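Local structure of fructosyl amine: oxygen oxidoreductase (Aspergillus fumigatus, 3DJE) at residues A[315-318]-A[319-322]. The protein deglycates fructosyl amino acids as an FAD-dependent amadoriase of the MSOX/MTOX family, oxidising the fructosamine with molecular oxygen. Sequence-based numbering, arbitrary orientation.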
loop_
_atom_site.group_PDB
_atom_site.type_symbol
_atom_site.label_atom_id
_atom_site.label_comp_id
_atom_site.label_asym_id
_atom_site.label_seq_id
_atom_site.Cartn_x
_atom_site.Cartn_y
_atom_site.Cartn_z
ATOM N N ALA A 315 -4.854 12.891 18.926
ATOM C CA ALA A 315 -6.135 12.431 19.485
ATOM C C ALA A 315 -6.157 10.911 19.673
ATOM O O ALA A 315 -6.613 10.401 20.703
ATOM C CB ALA A 315 -7.297 12.888 18.619
ATOM N N LEU A 316 -5.672 10.191 18.665
ATOM C CA LEU A 316 -5.525 8.744 18.733
ATOM C C LEU A 316 -4.601 8.352 19.883
ATOM O O LEU A 316 -4.903 7.428 20.652
ATOM C CB LEU A 316 -4.961 8.219 17.407
ATOM C CG LEU A 316 -4.389 6.792 17.369
ATOM C CD1 LEU A 316 -5.438 5.719 17.660
ATOM C CD2 LEU A 316 -3.726 6.568 16.023
ATOM N N LEU A 317 -3.461 9.033 19.986
ATOM C CA LEU A 317 -2.494 8.719 21.041
ATOM C C LEU A 317 -3.100 8.968 22.423
ATOM O O LEU A 317 -2.854 8.220 23.355
ATOM C CB LEU A 317 -1.203 9.521 20.880
ATOM C CG LEU A 317 -0.347 9.117 19.674
ATOM C CD1 LEU A 317 0.764 10.132 19.443
ATOM C CD2 LEU A 317 0.216 7.698 19.872
ATOM N N LYS A 318 -3.903 10.021 22.544
ATOM C CA LYS A 318 -4.544 10.297 23.834
ATOM C C LYS A 318 -5.408 9.128 24.312
ATOM O O LYS A 318 -5.466 8.850 25.512
ATOM C CB LYS A 318 -5.369 11.591 23.779
ATOM C CG LYS A 318 -5.899 12.047 25.136
ATOM C CD LYS A 318 -4.994 13.090 25.771
ATOM C CE LYS A 318 -5.218 14.484 25.181
ATOM N NZ LYS A 318 -4.798 14.588 23.749
ATOM N N GLU A 319 -6.054 8.438 23.369
ATOM C CA GLU A 319 -6.958 7.330 23.670
ATOM C C GLU A 319 -6.240 6.015 23.958
ATOM O O GLU A 319 -6.867 5.066 24.445
ATOM C CB GLU A 319 -7.926 7.106 22.502
ATOM C CG GLU A 319 -8.859 8.286 22.230
ATOM C CD GLU A 319 -9.900 8.016 21.154
ATOM O OE1 GLU A 319 -9.967 6.893 20.599
ATOM O OE2 GLU A 319 -10.665 8.953 20.853
ATOM N N THR A 320 -4.937 5.965 23.669
ATOM C CA THR A 320 -4.192 4.703 23.649
ATOM C C THR A 320 -2.882 4.774 24.437
ATOM O O THR A 320 -2.668 4.009 25.380
ATOM C CB THR A 320 -3.872 4.277 22.195
ATOM O OG1 THR A 320 -3.185 5.340 21.526
ATOM C CG2 THR A 320 -5.151 3.968 21.439
HETATM N N MSE A 321 -2.003 5.676 24.014
HETATM C CA MSE A 321 -0.713 5.894 24.661
HETATM C C MSE A 321 -0.575 7.370 25.033
HETATM O O MSE A 321 0.225 8.097 24.447
HETATM C CB MSE A 321 0.410 5.457 23.726
HETATM C CG MSE A 321 0.344 3.980 23.450
HETATM SE SE MSE A 321 1.820 3.344 22.404
HETATM C CE MSE A 321 1.584 4.433 20.811
ATOM N N PRO A 322 -1.392 7.831 25.992
ATOM C CA PRO A 322 -1.443 9.277 26.269
ATOM C C PRO A 322 -0.104 9.851 26.743
ATOM O O PRO A 322 0.149 11.058 26.566
ATOM C CB PRO A 322 -2.529 9.397 27.354
ATOM C CG PRO A 322 -2.647 8.039 27.944
ATOM C CD PRO A 322 -2.321 7.065 26.842
#
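Leu316 and Thr320 meet on the buried side of the C-terminal turn of helix 307-320, where the helix runs out and the chain turns off into a proline. Thr320 OG1 donates its proton to Leu316 O, one turn earlier, at 2.8 Å, approaching from above the carbonyl plane (35° out of it). A chi1 of 55° sets OG1 between the backbone N and the carbonyl carbon and leaves CG2 to graze Leu316 CD1 at 4.2 Å. On the same buried side, the selenomethionine Met321 folds back at chi3 (-60°), and its CE rests on Leu317 CD2 at 3.7 Å. Phe265 of strand 263-265 touches both Thr320 and Met321, and Phe143 and Trp146 also pack on Thr320; this end of the helix is thus fitted against the strand and a loop. The side chain of Leu316 remains about 10 Å from the bound FSA, so the turn is structural packing outside the substrate pocket.

Backbone bonding changes as the helix runs out. Glu319 N is shared weakly between Ala315 O (i-4) and Leu316 O (i-3), whereas Thr320 N bonds to Leu317 O at 3.1 Å, an i to i-3 bond of the 3-10 kind. Leu317 O also accepts Met321 N, weakly; Pro322 N lies close to it but has no hydrogen to give.

Glu319 marks the boundary: its CG is 3.4 Å from Ala315 O, and its OE1 is hydrogen-bonded by Trp146 NE1, with Arg262 a weaker, long ion-pair partner. The solvent side belongs to Ala315 and Lys318. Lys318 CB lies close to Glu319 N, and the aliphatic chain beyond bends at three successive torsions. Pro322 CD sits near Leu317 O, and Pro322 CB is 3.5 Å from Lys318 O.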